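Local coordinates for protein probable hydrolase (PDB 3OM8) that probably acts as an alpha/beta-fold hydrolase, perhaps a 3-oxoadipate enol-lactonase, though its true substrate is not established, at residues 58-61 with 65-68; 60-63 with 69-72. One frame throughout, in Å; residues are numbered along the deposited sequence.

Contact 1 (58-61 with 65-68)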
# COMPACT_ATOMS: atom_id res chain seq x y z
N ARG B 58 -24.66 11.64 7.39
CA ARG B 58 -24.92 10.44 6.60
C ARG B 58 -26.19 10.62 5.77
O ARG B 58 -27.10 11.33 6.20
CB ARG B 58 -25.07 9.22 7.50
CG ARG B 58 -23.75 8.69 8.08
CD ARG B 58 -23.99 7.42 8.85
NE ARG B 58 -24.81 7.64 10.04
CZ ARG B 58 -25.37 6.66 10.75
NH1 ARG B 58 -25.21 5.40 10.39
NH2 ARG B 58 -26.10 6.96 11.82
N TYR B 59 -26.26 9.99 4.60
CA TYR B 59 -27.48 10.05 3.78
C TYR B 59 -27.63 8.79 2.93
O TYR B 59 -26.65 8.10 2.63
CB TYR B 59 -27.47 11.29 2.89
CG TYR B 59 -26.49 11.21 1.74
CD1 TYR B 59 -26.95 11.03 0.44
CD2 TYR B 59 -25.12 11.28 1.95
CE1 TYR B 59 -26.06 10.95 -0.63
CE2 TYR B 59 -24.22 11.19 0.89
CZ TYR B 59 -24.70 11.02 -0.40
OH TYR B 59 -23.84 10.92 -1.47
N ASP B 60 -28.88 8.46 2.58
CA ASP B 60 -29.14 7.40 1.61
C ASP B 60 -29.10 8.02 0.23
O ASP B 60 -29.81 8.98 -0.06
CB ASP B 60 -30.48 6.73 1.89
CG ASP B 60 -30.43 5.82 3.09
OD1 ASP B 60 -29.31 5.43 3.46
OD2 ASP B 60 -31.50 5.48 3.67
N ALA B 61 -28.24 7.49 -0.63
CA ALA B 61 -28.10 8.05 -1.97
C ALA B 61 -29.44 8.01 -2.75
O ALA B 61 -30.34 7.24 -2.43
CB ALA B 61 -27.03 7.32 -2.72
N GLY B 65 -32.33 3.01 -0.13
CA GLY B 65 -32.83 3.02 1.24
C GLY B 65 -34.05 3.88 1.50
O GLY B 65 -35.14 3.61 1.01
N ALA B 66 -33.86 4.94 2.29
CA ALA B 66 -34.97 5.76 2.75
C ALA B 66 -35.16 6.97 1.87
O ALA B 66 -36.03 7.80 2.13
CB ALA B 66 -34.75 6.19 4.18
N SER B 67 -34.34 7.08 0.83
CA SER B 67 -34.53 8.13 -0.15
C SER B 67 -35.51 7.67 -1.24
O SER B 67 -35.82 6.48 -1.35
CB SER B 67 -33.18 8.53 -0.76
OG SER B 67 -32.42 9.28 0.18
N SER B 68 -36.00 8.61 -2.04
CA SER B 68 -36.94 8.29 -3.11
C SER B 68 -36.16 7.76 -4.31
O SER B 68 -34.95 7.85 -4.35
CB SER B 68 -37.79 9.51 -3.49
OG SER B 68 -37.00 10.56 -4.02

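Contact 2 (60-63 with 69-72)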
# COMPACT_ATOMS: atom_id res chain seq x y z
N ASP B 60 -28.88 8.46 2.58
CA ASP B 60 -29.14 7.40 1.61
C ASP B 60 -29.10 8.02 0.23
O ASP B 60 -29.81 8.98 -0.06
CB ASP B 60 -30.48 6.73 1.89
CG ASP B 60 -30.43 5.82 3.09
OD1 ASP B 60 -29.31 5.43 3.46
OD2 ASP B 60 -31.50 5.48 3.67
N ALA B 61 -28.24 7.49 -0.63
CA ALA B 61 -28.10 8.05 -1.97
C ALA B 61 -29.44 8.01 -2.75
O ALA B 61 -30.34 7.24 -2.43
CB ALA B 61 -27.03 7.32 -2.72
N ARG B 62 -29.53 8.87 -3.75
CA ARG B 62 -30.61 8.84 -4.72
C ARG B 62 -30.88 7.39 -5.11
O ARG B 62 -29.96 6.64 -5.43
CB ARG B 62 -30.19 9.69 -5.92
CG ARG B 62 -31.05 9.61 -7.16
CD ARG B 62 -30.51 10.60 -8.20
NE ARG B 62 -30.56 11.97 -7.70
CZ ARG B 62 -31.48 12.87 -8.06
NH1 ARG B 62 -31.45 14.10 -7.55
NH2 ARG B 62 -32.44 12.54 -8.93
N GLY B 63 -32.14 6.97 -5.04
CA GLY B 63 -32.52 5.64 -5.47
C GLY B 63 -32.36 4.55 -4.42
O GLY B 63 -32.69 3.39 -4.69
N VAL B 69 -36.87 7.20 -5.29
CA VAL B 69 -36.21 6.49 -6.38
C VAL B 69 -36.60 7.05 -7.74
O VAL B 69 -37.55 6.57 -8.36
CB VAL B 69 -36.59 4.99 -6.37
CG1 VAL B 69 -35.83 4.23 -7.45
CG2 VAL B 69 -36.34 4.36 -4.98
N PRO B 70 -35.87 8.06 -8.21
CA PRO B 70 -36.10 8.50 -9.60
C PRO B 70 -35.76 7.37 -10.58
O PRO B 70 -35.05 6.44 -10.21
CB PRO B 70 -35.11 9.66 -9.77
CG PRO B 70 -34.86 10.16 -8.35
CD PRO B 70 -34.91 8.92 -7.50
N PRO B 71 -36.30 7.43 -11.80
CA PRO B 71 -35.91 6.42 -12.80
C PRO B 71 -34.48 6.70 -13.24
O PRO B 71 -34.09 7.86 -13.25
CB PRO B 71 -36.84 6.72 -13.98
CG PRO B 71 -37.80 7.75 -13.51
CD PRO B 71 -37.19 8.45 -12.37
N GLY B 72 -33.72 5.66 -13.59
CA GLY B 72 -32.41 5.86 -14.18
C GLY B 72 -32.63 6.43 -15.57
O GLY B 72 -33.77 6.49 -16.03

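Contact 1 (58-61 with 65-68)
Asp-60 is gripped from both its ends by the turn that follows it: its carboxylate takes the backbone N-H of Ala-66, and its carbonyl takes the hydroxyl of Ser-67. The first bond, 2.8 Å from Ala-66 N to Asp-60 OD2, is fairly straight (159° at the hydrogen) and reaches the oxygen on its anti side, somewhat out of the carboxylate plane. The second is short, 2.6 Å from Ser-67 OG to Asp-60 O, with the hydroxyl donating from above the carbonyl plane. Ser-67 OG stands beside its own backbone N (chi1 -73°), which carries it over to Asp-60 and also places it to accept a hydrogen bond from Ala-18 N of strand 16-22. This buried half is tight: Ser-67 CB rests 3.5 Å from Ala-61 O, and Ser-67 OG lies 3.6 Å from Asp-60 CB. The other carboxylate oxygen, OD1, accepts from Leu-40 N, so both oxygens are held and the group's rotation is fixed. Toward solvent the contact thins out. Besides its N-H, Ala-66 offers its methyl, CB 3.4 Å from Asp-60 OD2, and exposed Gly-65 passes the same oxygen with its backbone. An aspartate at the end of the strand region, accepting backbone N-H groups from two loops, here pins the turn that follows strand 55-59 in the alpha/beta hydrolase fold.

Contact 2 (60-63 with 69-72)
Arg-62 and Pro-70 cross at about a right angle, the arginine chain running past the CB-CG-CD side of the proline ring. Two parts of the arginine touch it: CG lies 3.9 Å from Pro-70 CD, and NH2 comes to 3.4 Å from Pro-70 CG, which sits obliquely to the guanidinium. The chain leaves the backbone extended (chi1 169°) and then bends at chi3 (-61°), which brings NH2 beside the proline. The charge is met elsewhere: NH1 forms a salt bridge with Asp-82 of helix 76-90, and NH2 one with Asp-13. With no hydrogen bond to Pro-70, the contact there is one of packing. Val-69 turns to Gly-63 instead. Its CG2 packs 3.8 Å from Gly-63 O and its CG1 stands 4.1 Å from Gly-63 CA. The two backbones come close, 3.9 Å between Gly-63 CA and Val-69 CA; Gly-63 has a positive phi (86°), in a backbone shape that would jam a CB against the preceding carbonyl. No hydrogen bond joins 60-63 to 69-72. The result is loop packing within the connection from strand 55-59 to helix 76-90 of the alpha/beta hydrolase fold.

In the fold
Strand 55-59, between strands 16-22 and 29-33 in the sheet, runs out into a long loop that leads to helix 76-90. Just past the strand the chain turns at 62-64 and comes back, and contact 1 closes this first, small loop with three residues between its segments. The segments overlap at 60-61, but contact 2 itself begins at Arg-62 and Gly-63. The two cross along the chain: Arg-62 falls inside the Asp-60 to Ser-67 loop, Pro-70 beyond it. The returning chain links them, Ser-68 O and Gly-63 N, 3.0 Å apart, being probably hydrogen-bonded. Contact 1 joins the turn to strand 16-22 through Ala-18, whereas contact 2 faces helix 76-90 through Asp-82.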